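Local coordinates for SusD/RagB family nutrient-binding outer membrane lipoprotein (Bacteroides vulgatus, PDB 4F7A), which probably captures glycans, most likely mucin O-glycans, at the bacterial cell surface as a SusD-type outer-membrane lipoprotein, at residues I135-F140 / F159-K164; K99-T104 / I119-A124; E153-F158 / A208-N213. One frame throughout, in Å; residues are numbered along the deposited sequence. Where two conformers were deposited one is given.

Contact 1 of 3, residues I135-F140 / F159-K164; sequences IVYSKF and FDDLDK
Tyr137 reaches from the loop 135-140 and hands its phenol to Asp161 on the helix segment 159-164, the two side chains coming from opposite directions. The phenol OH donates to OD2 of Asp161 over 2.7 Å. It meets the anti lone pair of that oxygen, the one turned away from OD1. The carboxylate sits at the edge of the ring, near its plane, with OD2 of Asp161 3.4 Å from CE2 of Tyr137. The two flat groups are nevertheless twisted, with 60° between ring and carboxylate planes. With CG of Tyr137 anti to the backbone N (chi1 -171°), the ring extends from the loop toward the helix.

This part of the TPR-like protein is made of consecutive helices, and Tyr137 lies in the link between helix 111-132 and helix 151-174. Its ring is the tightly packed part. It meets the ring of Phe158 edge-to-face and packs on the methyl of Ala157. From the preceding helix, Val122 comes up to the phenol oxygen, and Met125 also touches the Tyr137 side chain. The buried phenol is thus flanked by Phe158, Ala157, Val122 and the CE methylene of Lys121, and fixed at its polar end by one short bond to Asp161.

The rest of the interface is loose: just 66 Å² is buried in all, and only these two residues touch across it. Asp161 is partly exposed. On the loop, the chain leaves Tyr137 through a type I turn closed by Phe140 N to Tyr137 O at 3.0 Å. Within that turn Ser138 and Lys139 are partly exposed, and their polar ends are held by Asp149 and by the carbonyls of Asn146 and Val148.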
ATOM      1  N   ILE A 135      -6.669  -9.678 -12.815  1.00 14.37           N
ATOM      2  CA  ILE A 135      -5.858  -8.796 -13.657  1.00 13.84           C
ATOM      3  C   ILE A 135      -5.305  -9.575 -14.832  1.00 13.98           C
ATOM      4  O   ILE A 135      -5.434 -10.802 -14.901  1.00 14.08           O
ATOM      5  CB  ILE A 135      -4.688  -8.160 -12.865  1.00 13.65           C
ATOM      6  CG1 ILE A 135      -3.701  -9.219 -12.343  1.00 13.76           C
ATOM      7  CG2 ILE A 135      -5.228  -7.265 -11.683  1.00 11.99           C
ATOM      8  CD1 ILE A 135      -2.318  -8.621 -11.828  1.00 15.35           C
ATOM      9  N   VAL A 136      -4.675  -8.862 -15.758  1.00 13.29           N
ATOM     10  CA  VAL A 136      -3.875  -9.487 -16.788  1.00 12.87           C
ATOM     11  C   VAL A 136      -2.425  -9.532 -16.290  1.00 14.70           C
ATOM     12  O   VAL A 136      -1.817  -8.473 -16.017  1.00 16.58           O
ATOM     13  CB  VAL A 136      -3.965  -8.730 -18.139  1.00 15.99           C
ATOM     14  CG1 VAL A 136      -3.040  -9.373 -19.164  1.00 15.71           C
ATOM     15  CG2 VAL A 136      -5.401  -8.726 -18.666  1.00 16.07           C
ATOM     16  N   TYR A 137      -1.872 -10.740 -16.153  1.00 14.76           N
ATOM     17  CA  TYR A 137      -0.512 -10.891 -15.640  1.00 15.23           C
ATOM     18  C   TYR A 137       0.207 -12.070 -16.256  1.00 16.98           C
ATOM     19  O   TYR A 137       1.036 -11.882 -17.172  1.00 16.89           O
ATOM     20  CB  TYR A 137      -0.510 -10.955 -14.106  1.00 15.68           C
ATOM     21  CG  TYR A 137       0.866 -10.894 -13.508  1.00 14.56           C
ATOM     22  CD1 TYR A 137       1.527  -9.681 -13.380  1.00 14.55           C
ATOM     23  CD2 TYR A 137       1.516 -12.042 -13.081  1.00 18.09           C
ATOM     24  CE1 TYR A 137       2.830  -9.618 -12.881  1.00 14.18           C
ATOM     25  CE2 TYR A 137       2.809 -11.985 -12.549  1.00 16.33           C
ATOM     26  CZ  TYR A 137       3.453 -10.764 -12.450  1.00 14.49           C
ATOM     27  OH  TYR A 137       4.714 -10.676 -11.926  1.00 14.82           O
ATOM     28  N   SER A 138      -0.109 -13.291 -15.816  1.00 18.26           N
ATOM     29  CA  SER A 138       0.673 -14.459 -16.275  1.00 18.12           C
ATOM     30  C   SER A 138       0.536 -14.672 -17.776  1.00 21.28           C
ATOM     31  O   SER A 138       1.432 -15.238 -18.419  1.00 21.03           O
ATOM     32  CB  SER A 138       0.286 -15.737 -15.505  1.00 20.59           C
ATOM     33  OG  SER A 138      -0.957 -16.234 -15.952  1.00 17.35           O
ATOM     34  N   LYS A 139      -0.557 -14.197 -18.362  1.00 21.46           N
ATOM     35  CA  LYS A 139      -0.768 -14.399 -19.796  1.00 22.81           C
ATOM     36  C   LYS A 139      -0.469 -13.160 -20.659  1.00 23.90           C
ATOM     37  O   LYS A 139      -0.702 -13.171 -21.859  1.00 24.47           O
ATOM     38  CB  LYS A 139      -2.170 -14.929 -20.034  1.00 21.71           C
ATOM     39  CG  LYS A 139      -2.336 -16.313 -19.381  1.00 26.69           C
ATOM     40  CD  LYS A 139      -3.718 -16.926 -19.565  1.00 26.05           C
ATOM     41  CE  LYS A 139      -4.738 -16.296 -18.628  1.00 25.61           C
ATOM     42  NZ  LYS A 139      -6.133 -16.947 -18.677  1.00 22.38           N
ATOM     43  N   PHE A 140       0.065 -12.110 -20.050  1.00 22.32           N
ATOM     44  CA  PHE A 140       0.379 -10.891 -20.796  1.00 25.69           C
ATOM     45  C   PHE A 140       1.341 -11.187 -21.951  1.00 27.71           C
ATOM     46  O   PHE A 140       2.313 -11.926 -21.794  1.00 25.58           O
ATOM     47  CB  PHE A 140       0.969  -9.827 -19.883  1.00 25.85           C
ATOM     48  CG  PHE A 140       1.190  -8.499 -20.563  1.00 29.03           C
ATOM     49  CD1 PHE A 140       0.138  -7.587 -20.702  1.00 38.79           C
ATOM     50  CD2 PHE A 140       2.439  -8.163 -21.073  1.00 34.24           C
ATOM     51  CE1 PHE A 140       0.327  -6.355 -21.331  1.00 39.06           C
ATOM     52  CE2 PHE A 140       2.644  -6.930 -21.706  1.00 35.63           C
ATOM     53  CZ  PHE A 140       1.594  -6.027 -21.837  1.00 39.17           C
ATOM     54  N   PHE A 159       4.378 -15.448  -6.646  1.00 13.08           N
ATOM     55  CA  PHE A 159       5.292 -16.281  -5.868  1.00 12.62           C
ATOM     56  C   PHE A 159       6.277 -16.996  -6.768  1.00 14.32           C
ATOM     57  O   PHE A 159       7.453 -17.122  -6.408  1.00 15.80           O
ATOM     58  CB  PHE A 159       4.547 -17.293  -4.998  1.00 12.90           C
ATOM     59  CG  PHE A 159       3.764 -16.677  -3.849  1.00 13.58           C
ATOM     60  CD1 PHE A 159       4.393 -15.906  -2.875  1.00 14.23           C
ATOM     61  CD2 PHE A 159       2.396 -16.916  -3.727  1.00 13.97           C
ATOM     62  CE1 PHE A 159       3.658 -15.343  -1.824  1.00 11.41           C
ATOM     63  CE2 PHE A 159       1.662 -16.395  -2.687  1.00 13.64           C
ATOM     64  CZ  PHE A 159       2.287 -15.582  -1.726  1.00 12.11           C
ATOM     65  N   ASP A 160       5.810 -17.469  -7.933  1.00 15.59           N
ATOM     66  CA  ASP A 160       6.683 -18.079  -8.959  0.50 15.91           C
ATOM     67  C   ASP A 160       7.748 -17.082  -9.462  1.00 16.18           C
ATOM     68  O   ASP A 160       8.922 -17.416  -9.614  1.00 15.51           O
ATOM     69  CB  ASP A 160       5.858 -18.559 -10.160  0.50 15.91           C
ATOM     70  CG  ASP A 160       5.059 -19.838  -9.878  0.50 20.14           C
ATOM     71  OD1 ASP A 160       5.385 -20.581  -8.931  0.50 16.28           O
ATOM     72  OD2 ASP A 160       4.102 -20.098 -10.633  0.50 16.06           O
ATOM     73  N   ASP A 161       7.323 -15.851  -9.745  1.00 13.45           N
ATOM     74  CA  ASP A 161       8.270 -14.827 -10.210  1.00 14.43           C
ATOM     75  C   ASP A 161       9.295 -14.461  -9.140  1.00 14.34           C
ATOM     76  O   ASP A 161      10.467 -14.245  -9.434  1.00 14.08           O
ATOM     77  CB  ASP A 161       7.550 -13.565 -10.688  1.00 14.52           C
ATOM     78  CG  ASP A 161       6.974 -13.701 -12.093  1.00 20.02           C
ATOM     79  OD1 ASP A 161       7.423 -14.589 -12.847  1.00 17.78           O
ATOM     80  OD2 ASP A 161       6.078 -12.903 -12.433  1.00 20.63           O
ATOM     81  N   LEU A 162       8.866 -14.390  -7.886  1.00 14.95           N
ATOM     82  CA  LEU A 162       9.806 -14.148  -6.819  1.00 14.24           C
ATOM     83  C   LEU A 162      10.783 -15.308  -6.670  1.00 15.21           C
ATOM     84  O   LEU A 162      11.957 -15.085  -6.381  1.00 15.72           O
ATOM     85  CB  LEU A 162       9.087 -13.828  -5.498  1.00 11.66           C
ATOM     86  CG  LEU A 162       8.342 -12.501  -5.483  1.00 13.85           C
ATOM     87  CD1 LEU A 162       7.614 -12.321  -4.107  1.00 15.90           C
ATOM     88  CD2 LEU A 162       9.232 -11.296  -5.787  1.00 12.17           C
ATOM     89  N   ASP A 163      10.332 -16.538  -6.895  1.00 14.85           N
ATOM     90  CA  ASP A 163      11.259 -17.687  -6.873  1.00 15.59           C
ATOM     91  C   ASP A 163      12.308 -17.540  -7.974  1.00 15.53           C
ATOM     92  O   ASP A 163      13.506 -17.764  -7.754  1.00 15.47           O
ATOM     93  CB  ASP A 163      10.529 -19.017  -7.093  1.00 15.62           C
ATOM     94  CG  ASP A 163       9.643 -19.418  -5.912  1.00 21.34           C
ATOM     95  OD1 ASP A 163       9.843 -18.916  -4.794  1.00 17.89           O
ATOM     96  OD2 ASP A 163       8.754 -20.263  -6.119  1.00 19.19           O
ATOM     97  N   LYS A 164      11.848 -17.204  -9.177  1.00 15.60           N
ATOM     98  CA  LYS A 164      12.768 -17.049 -10.307  1.00 15.44           C
ATOM     99  C   LYS A 164      13.758 -15.917 -10.017  1.00 15.82           C
ATOM    100  O   LYS A 164      14.964 -16.036 -10.288  1.00 16.12           O
ATOM    101  CB  LYS A 164      11.994 -16.752 -11.587  1.00 16.49           C
ATOM    102  CG  LYS A 164      11.281 -17.953 -12.174  1.00 20.88           C
ATOM    103  CD  LYS A 164      10.337 -17.523 -13.280  1.00 22.18           C
ATOM    104  CE  LYS A 164       9.773 -18.733 -13.986  1.00 33.03           C
ATOM    105  NZ  LYS A 164       8.815 -18.268 -15.011  1.00 36.72           N
TER

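Contact 2 of 3, residues K99-T104 / I119-A124; sequences KSTLIT and ILKVEA
Lys121 spans the gap between helix 111-132 and helix 84-104 and puts its ammonium nitrogen NZ 3.0 Å from OG1 of Thr101, donating a hydrogen bond. The CA atoms of Thr101 and Lys121, the nearest pair of the two segments, are 8.9 Å apart, a gap bridged mainly by the long lysine chain. Its CG stands anti to the backbone N (chi1 -174°), and the chain then runs extended except for one bend at chi3 (69°), which leads CE and NZ to the hydroxyl. The two side chains cross at about a right angle. Thr101 holds OG1 anti to its carbonyl carbon (chi1 -52°), where the hydroxyl also bonds to Ala97 O one helical turn back. A leucine here, with no ammonium group, would probably leave the Thr101 hydroxyl without its donor from the neighbouring helix and Asp161 without a nearby positive charge. These consecutive helices of the TPR-like fold bury merely 74 Å² between the two segments. The Thr101 hydroxyl serves as donor to Ala97 O and acceptor from NZ, a polar link in a buried interface where the nearby Asp161 carboxylate would probably favour the charged lysine.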
ATOM      1  N   LYS A  99       8.734  -5.983 -21.238  1.00 16.81           N
ATOM      2  CA  LYS A  99       9.874  -5.846 -22.153  1.00 19.16           C
ATOM      3  C   LYS A  99      11.193  -6.113 -21.429  1.00 16.92           C
ATOM      4  O   LYS A  99      12.068  -6.807 -21.944  1.00 18.99           O
ATOM      5  CB  LYS A  99       9.924  -4.447 -22.792  1.00 20.09           C
ATOM      6  CG  LYS A  99      11.050  -4.269 -23.810  1.00 24.35           C
ATOM      7  N   SER A 100      11.328  -5.591 -20.219  1.00 18.48           N
ATOM      8  CA  SER A 100      12.570  -5.763 -19.470  1.00 16.92           C
ATOM      9  C   SER A 100      12.782  -7.240 -19.133  1.00 17.15           C
ATOM     10  O   SER A 100      13.915  -7.729 -19.146  1.00 18.26           O
ATOM     11  CB  SER A 100      12.573  -4.905 -18.198  1.00 18.12           C
ATOM     12  OG  SER A 100      13.827  -4.977 -17.548  1.00 17.71           O
ATOM     13  N   THR A 101      11.694  -7.943 -18.827  1.00 17.61           N
ATOM     14  CA  THR A 101      11.755  -9.403 -18.642  1.00 17.95           C
ATOM     15  C   THR A 101      12.277 -10.112 -19.895  1.00 18.02           C
ATOM     16  O   THR A 101      13.206 -10.928 -19.830  1.00 17.35           O
ATOM     17  CB  THR A 101      10.390  -9.987 -18.238  1.00 17.07           C
ATOM     18  OG1 THR A 101       9.882  -9.259 -17.118  1.00 16.28           O
ATOM     19  CG2 THR A 101      10.526 -11.477 -17.847  1.00 18.75           C
ATOM     20  N   LEU A 102      11.708  -9.771 -21.042  1.00 19.71           N
ATOM     21  CA  LEU A 102      12.038 -10.441 -22.281  1.00 20.46           C
ATOM     22  C   LEU A 102      13.497 -10.234 -22.655  1.00 22.86           C
ATOM     23  O   LEU A 102      14.139 -11.157 -23.141  1.00 20.85           O
ATOM     24  CB  LEU A 102      11.154  -9.961 -23.432  1.00 22.55           C
ATOM     25  CG  LEU A 102       9.656 -10.291 -23.345  1.00 26.90           C
ATOM     26  CD1 LEU A 102       8.935  -9.787 -24.603  1.00 27.87           C
ATOM     27  CD2 LEU A 102       9.383 -11.791 -23.106  1.00 30.36           C
ATOM     28  N   ILE A 103      14.029  -9.029 -22.435  1.00 19.86           N
ATOM     29  CA  ILE A 103      15.391  -8.756 -22.872  1.00 20.85           C
ATOM     30  C   ILE A 103      16.454  -9.151 -21.868  1.00 20.33           C
ATOM     31  O   ILE A 103      17.621  -9.119 -22.193  1.00 21.72           O
ATOM     32  CB  ILE A 103      15.610  -7.283 -23.366  1.00 22.57           C
ATOM     33  CG1 ILE A 103      15.537  -6.261 -22.224  1.00 21.00           C
ATOM     34  CG2 ILE A 103      14.628  -6.954 -24.511  1.00 24.21           C
ATOM     35  CD1 ILE A 103      15.704  -4.821 -22.718  1.00 21.52           C
ATOM     36  N   THR A 104      16.074  -9.542 -20.656  1.00 21.05           N
ATOM     37  CA  THR A 104      17.079  -9.967 -19.675  1.00 20.45           C
ATOM     38  C   THR A 104      17.005 -11.457 -19.330  1.00 23.29           C
ATOM     39  O   THR A 104      18.016 -12.035 -18.912  1.00 22.71           O
ATOM     40  CB  THR A 104      16.993  -9.169 -18.369  1.00 21.26           C
ATOM     41  OG1 THR A 104      15.712  -9.351 -17.773  1.00 17.09           O
ATOM     42  CG2 THR A 104      17.255  -7.657 -18.609  1.00 18.94           C
ATOM     43  N   ILE A 119      11.201  -8.735  -9.498  1.00 14.48           N
ATOM     44  CA  ILE A 119      10.798  -8.176  -8.196  1.00 13.08           C
ATOM     45  C   ILE A 119       9.983  -6.893  -8.406  1.00 12.81           C
ATOM     46  O   ILE A 119       8.911  -6.705  -7.824  1.00 11.24           O
ATOM     47  CB  ILE A 119      12.036  -7.949  -7.276  1.00 13.17           C
ATOM     48  CG1 ILE A 119      12.691  -9.304  -6.946  1.00 12.07           C
ATOM     49  CG2 ILE A 119      11.626  -7.244  -5.941  1.00 11.94           C
ATOM     50  CD1 ILE A 119      14.163  -9.232  -6.589  1.00 10.95           C
ATOM     51  N   LEU A 120      10.481  -5.992  -9.235  1.00 14.00           N
ATOM     52  CA  LEU A 120       9.732  -4.768  -9.500  1.00 12.16           C
ATOM     53  C   LEU A 120       8.364  -5.047 -10.139  1.00 13.05           C
ATOM     54  O   LEU A 120       7.394  -4.359  -9.867  1.00 11.88           O
ATOM     55  CB  LEU A 120      10.545  -3.839 -10.397  1.00 13.18           C
ATOM     56  CG  LEU A 120      11.800  -3.245  -9.799  1.00 12.55           C
ATOM     57  CD1 LEU A 120      12.577  -2.497 -10.915  1.00 15.94           C
ATOM     58  CD2 LEU A 120      11.494  -2.349  -8.571  1.00 11.95           C
ATOM     59  N   LYS A 121       8.293  -6.057 -11.003  1.00 13.86           N
ATOM     60  CA  LYS A 121       7.045  -6.390 -11.689  1.00 13.65           C
ATOM     61  C   LYS A 121       5.992  -6.875 -10.688  1.00 11.60           C
ATOM     62  O   LYS A 121       4.809  -6.491 -10.755  1.00 12.02           O
ATOM     63  CB  LYS A 121       7.341  -7.432 -12.771  1.00 13.54           C
ATOM     64  CG  LYS A 121       6.173  -7.758 -13.661  1.00 16.01           C
ATOM     65  CD  LYS A 121       6.600  -8.512 -14.919  1.00 21.43           C
ATOM     66  CE  LYS A 121       7.076  -9.925 -14.632  1.00 20.29           C
ATOM     67  NZ  LYS A 121       7.576 -10.672 -15.867  1.00 16.28           N
ATOM     68  N   VAL A 122       6.429  -7.675  -9.726  1.00 13.24           N
ATOM     69  CA  VAL A 122       5.542  -8.153  -8.664  1.00 11.39           C
ATOM     70  C   VAL A 122       5.170  -7.007  -7.727  1.00 13.31           C
ATOM     71  O   VAL A 122       4.005  -6.874  -7.330  1.00 11.78           O
ATOM     72  CB  VAL A 122       6.173  -9.295  -7.841  1.00 12.78           C
ATOM     73  CG1 VAL A 122       5.288  -9.641  -6.637  1.00 12.47           C
ATOM     74  CG2 VAL A 122       6.415 -10.495  -8.705  1.00  8.38           C
ATOM     75  N   GLU A 123       6.153  -6.175  -7.382  1.00 12.69           N
ATOM     76  CA  GLU A 123       5.878  -4.972  -6.572  1.00 11.16           C
ATOM     77  C   GLU A 123       4.787  -4.089  -7.213  1.00 12.25           C
ATOM     78  O   GLU A 123       3.884  -3.630  -6.539  1.00 12.89           O
ATOM     79  CB  GLU A 123       7.163  -4.153  -6.340  1.00 11.39           C
ATOM     80  CG  GLU A 123       6.919  -2.741  -5.758  1.00 12.15           C
ATOM     81  CD  GLU A 123       6.249  -2.728  -4.408  1.00 16.78           C
ATOM     82  OE1 GLU A 123       6.235  -3.781  -3.714  1.00 16.57           O
ATOM     83  OE2 GLU A 123       5.731  -1.640  -4.035  1.00 15.96           O
ATOM     84  N   ALA A 124       4.886  -3.848  -8.520  1.00 13.53           N
ATOM     85  CA  ALA A 124       3.896  -3.036  -9.230  1.00 13.91           C
ATOM     86  C   ALA A 124       2.543  -3.713  -9.288  1.00 14.23           C
ATOM     87  O   ALA A 124       1.520  -3.099  -9.014  1.00 14.70           O
ATOM     88  CB  ALA A 124       4.367  -2.721 -10.668  1.00 12.56           C
TER

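Contact 3 of 3, residues E153-F158 / A208-N213; sequences EAYKAF and AMRVSN
Tyr155 lays its ring obliquely against Val211 and the aliphatic stem of Arg210, where helix 193-210 of this TPR-like fold ends beside helix 151-174. On the apolar side CD2 of Tyr155 stands 3.5 Å from CG1 of Val211, and the same methyl is 3.9 Å from CE2 of Tyr155. Both Val211 CG1 and Arg210 CG lie on one side of the Tyr155 ring plane. On the opposite side is Phe158, whose CD2 sits 4.2 Å above the plane and over the ring centre, so the tyrosine is held between its own helix and the neighbouring one. A chi1 of -94°, well away from a staggered value, sets the ring between Phe158 and Val211.

At the phenol end, CG of Arg210 approaches Tyr155 OH to 3.4 Å. NE of Arg210 is equally distant from that oxygen, but its hydrogen bond is weak, the N-H···O angle being only 135°. Bends at chi2 and chi3 of Arg210 turn the guanidinium so that its plane stands 77° from the ring. Stronger partners lie elsewhere: Tyr155 OH bonds to Asp130 OD1, while Arg210 forms salt bridges with Asp130, Glu437 and Glu441. Asp130 therefore ties both residues together, and three carboxylates would probably stabilise the charge of this buried arginine.

Beyond the helix end the chain turns through Ser212. Here the carbonyl oxygen of Met209, a selenomethionine, accepts from Ser212 N at 3.0 Å and also from Ser212 OG at 2.7 Å, the hydroxyl lying in the carbonyl plane on a lone pair.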
ATOM      1  N   GLU A 153      -4.633 -16.968  -9.198  1.00 13.30           N
ATOM      2  CA  GLU A 153      -3.644 -17.268 -10.223  1.00 13.59           C
ATOM      3  C   GLU A 153      -2.569 -16.189 -10.286  1.00 13.72           C
ATOM      4  O   GLU A 153      -1.389 -16.506 -10.522  1.00 14.19           O
ATOM      5  CB  GLU A 153      -4.310 -17.417 -11.586  1.00 16.38           C
ATOM      6  CG  GLU A 153      -5.065 -18.742 -11.704  1.00 19.58           C
ATOM      7  CD  GLU A 153      -6.142 -18.752 -12.818  1.00 27.99           C
ATOM      8  OE1 GLU A 153      -6.437 -17.729 -13.480  1.00 18.34           O
ATOM      9  OE2 GLU A 153      -6.724 -19.821 -13.013  1.00 25.29           O
ATOM     10  N   ALA A 154      -2.972 -14.927 -10.135  1.00 14.39           N
ATOM     11  CA  ALA A 154      -1.991 -13.815 -10.118  1.00 13.40           C
ATOM     12  C   ALA A 154      -1.044 -13.973  -8.935  1.00 13.40           C
ATOM     13  O   ALA A 154       0.173 -13.834  -9.090  1.00 13.99           O
ATOM     14  CB  ALA A 154      -2.697 -12.449 -10.082  1.00 10.75           C
ATOM     15  N   TYR A 155      -1.597 -14.234  -7.741  1.00 11.52           N
ATOM     16  CA  TYR A 155      -0.751 -14.478  -6.545  1.00 11.54           C
ATOM     17  C   TYR A 155       0.228 -15.640  -6.739  1.00 13.01           C
ATOM     18  O   TYR A 155       1.422 -15.539  -6.436  1.00 12.98           O
ATOM     19  CB  TYR A 155      -1.615 -14.649  -5.276  1.00 11.28           C
ATOM     20  CG  TYR A 155      -1.747 -13.309  -4.562  1.00 12.73           C
ATOM     21  CD1 TYR A 155      -2.599 -12.319  -5.037  1.00 12.75           C
ATOM     22  CD2 TYR A 155      -0.988 -13.021  -3.441  1.00 13.39           C
ATOM     23  CE1 TYR A 155      -2.695 -11.063  -4.409  1.00 15.56           C
ATOM     24  CE2 TYR A 155      -1.099 -11.778  -2.796  1.00 11.29           C
ATOM     25  CZ  TYR A 155      -1.928 -10.800  -3.295  1.00 13.41           C
ATOM     26  OH  TYR A 155      -1.988  -9.573  -2.661  1.00 12.29           O
ATOM     27  N   LYS A 156      -0.262 -16.743  -7.290  1.00 14.62           N
ATOM     28  CA  LYS A 156       0.614 -17.867  -7.548  1.00 14.97           C
ATOM     29  C   LYS A 156       1.706 -17.446  -8.542  1.00 15.15           C
ATOM     30  O   LYS A 156       2.859 -17.809  -8.376  1.00 12.13           O
ATOM     31  CB  LYS A 156      -0.187 -19.082  -8.025  1.00 15.69           C
ATOM     32  CG  LYS A 156      -0.965 -19.709  -6.850  1.00 30.28           C
ATOM     33  CD  LYS A 156      -1.746 -20.973  -7.208  1.00 41.53           C
ATOM     34  CE  LYS A 156      -2.454 -21.520  -5.955  1.00 47.35           C
ATOM     35  NZ  LYS A 156      -3.280 -22.728  -6.244  1.00 52.02           N
ATOM     36  N   ALA A 157       1.349 -16.682  -9.571  1.00 13.80           N
ATOM     37  CA  ALA A 157       2.376 -16.216 -10.517  1.00 14.47           C
ATOM     38  C   ALA A 157       3.384 -15.284  -9.809  1.00 13.89           C
ATOM     39  O   ALA A 157       4.595 -15.345 -10.085  1.00 13.95           O
ATOM     40  CB  ALA A 157       1.732 -15.532 -11.734  1.00 14.84           C
ATOM     41  N   PHE A 158       2.913 -14.451  -8.879  1.00 12.54           N
ATOM     42  CA  PHE A 158       3.832 -13.585  -8.124  1.00 11.78           C
ATOM     43  C   PHE A 158       4.847 -14.417  -7.350  1.00 13.71           C
ATOM     44  O   PHE A 158       6.048 -14.124  -7.375  1.00 13.26           O
ATOM     45  CB  PHE A 158       3.122 -12.692  -7.116  1.00 11.75           C
ATOM     46  CG  PHE A 158       2.140 -11.745  -7.690  1.00 12.17           C
ATOM     47  CD1 PHE A 158       2.249 -11.254  -8.974  1.00 12.74           C
ATOM     48  CD2 PHE A 158       1.113 -11.268  -6.887  1.00 12.66           C
ATOM     49  CE1 PHE A 158       1.320 -10.361  -9.459  1.00 13.57           C
ATOM     50  CE2 PHE A 158       0.213 -10.385  -7.367  1.00 13.14           C
ATOM     51  CZ  PHE A 158       0.317  -9.927  -8.667  1.00 12.38           C
ATOM     52  N   ALA A 208       2.439 -13.530   1.437  1.00 11.15           N
ATOM     53  CA  ALA A 208       2.119 -14.692   2.253  1.00 11.49           C
ATOM     54  C   ALA A 208       1.096 -14.366   3.329  1.00 11.69           C
ATOM     55  O   ALA A 208       0.123 -15.103   3.495  1.00 10.94           O
ATOM     56  CB  ALA A 208       3.402 -15.270   2.874  1.00  9.77           C
HETATM   57  N   MSE A 209       1.287 -13.261   4.051  1.00 10.88           N
HETATM   58  CA  MSE A 209       0.310 -12.874   5.049  1.00 12.21           C
HETATM   59  C   MSE A 209      -0.998 -12.446   4.400  1.00 11.93           C
HETATM   60  O   MSE A 209      -2.073 -12.772   4.907  1.00 12.53           O
HETATM   61  CB  MSE A 209       0.829 -11.814   5.991  1.00 12.92           C
HETATM   62  CG  MSE A 209       1.945 -12.282   6.889  1.00 14.06           C
HETATM   63 SE   MSE A 209       1.602 -13.878   7.927  0.75 11.13          SE
HETATM   64  CE  MSE A 209       2.452 -15.141   6.772  1.00 14.92           C
ATOM     65  N   ARG A 210      -0.925 -11.790   3.248  1.00 11.35           N
ATOM     66  CA  ARG A 210      -2.140 -11.425   2.528  1.00 12.49           C
ATOM     67  C   ARG A 210      -3.056 -12.639   2.287  1.00 12.53           C
ATOM     68  O   ARG A 210      -4.265 -12.533   2.415  1.00 12.71           O
ATOM     69  CB  ARG A 210      -1.842 -10.780   1.170  1.00 11.60           C
ATOM     70  CG  ARG A 210      -3.129 -10.186   0.517  1.00 15.27           C
ATOM     71  CD  ARG A 210      -3.395  -8.738   0.933  1.00 16.28           C
ATOM     72  NE  ARG A 210      -2.490  -7.867   0.205  1.00 13.85           N
ATOM     73  CZ  ARG A 210      -1.573  -7.061   0.737  1.00 12.79           C
ATOM     74  NH1 ARG A 210      -1.424  -6.948   2.048  1.00 12.83           N
ATOM     75  NH2 ARG A 210      -0.786  -6.352  -0.064  1.00 15.93           N
ATOM     76  N   VAL A 211      -2.476 -13.780   1.910  1.00 12.91           N
ATOM     77  CA  VAL A 211      -3.285 -14.945   1.551  1.00 11.09           C
ATOM     78  C   VAL A 211      -3.571 -15.855   2.757  1.00 12.62           C
ATOM     79  O   VAL A 211      -4.164 -16.906   2.580  1.00 14.45           O
ATOM     80  CB  VAL A 211      -2.663 -15.793   0.405  1.00 12.06           C
ATOM     81  CG1 VAL A 211      -2.351 -14.907  -0.802  1.00 12.55           C
ATOM     82  CG2 VAL A 211      -1.426 -16.536   0.868  1.00 13.60           C
ATOM     83  N   SER A 212      -3.168 -15.447   3.967  1.00 12.85           N
ATOM     84  CA  SER A 212      -3.240 -16.336   5.150  1.00 12.31           C
ATOM     85  C   SER A 212      -4.650 -16.738   5.585  1.00 13.56           C
ATOM     86  O   SER A 212      -4.816 -17.828   6.135  1.00 14.38           O
ATOM     87  CB  SER A 212      -2.465 -15.758   6.340  1.00 11.33           C
ATOM     88  OG  SER A 212      -3.002 -14.511   6.741  1.00 13.63           O
ATOM     89  N   ASN A 213      -5.657 -15.894   5.329  1.00 11.17           N
ATOM     90  CA  ASN A 213      -7.041 -16.228   5.684  1.00 13.04           C
ATOM     91  C   ASN A 213      -7.685 -17.126   4.654  1.00 14.22           C
ATOM     92  O   ASN A 213      -8.417 -18.028   5.026  1.00 14.99           O
ATOM     93  CB  ASN A 213      -7.912 -14.992   5.857  1.00 11.39           C
ATOM     94  CG  ASN A 213      -7.561 -14.196   7.076  1.00 14.07           C
ATOM     95  OD1 ASN A 213      -7.094 -14.744   8.106  1.00 14.90           O
ATOM     96  ND2 ASN A 213      -7.827 -12.896   7.006  1.00 11.72           N
TER

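The three contacts tie together helices 84-104, 111-132, 151-174 and 193-210 of this TPR-like protein. Contact 2 closes before contact 1 opens, whereas contacts 1 and 3 interleave: 135-140, 153-158, 159-164, then 208-213. Contacts 1 and 3 share helix 151-174 on adjoining segments, with centres about 11 Å apart. The centres of contacts 1 and 2 are about 10 Å apart, and those of contacts 2 and 3 about 18 Å. Contact 1 touches both: its Asp161 OD2 is 3.8 Å from Lys121 CE, and its Tyr137 ring meets Ala157. Contacts 2 and 3 also touch directly, CG1 of Val122 being 3.8 Å from CB of Phe158. Together they link four successive helices through neighbouring side-chain contacts.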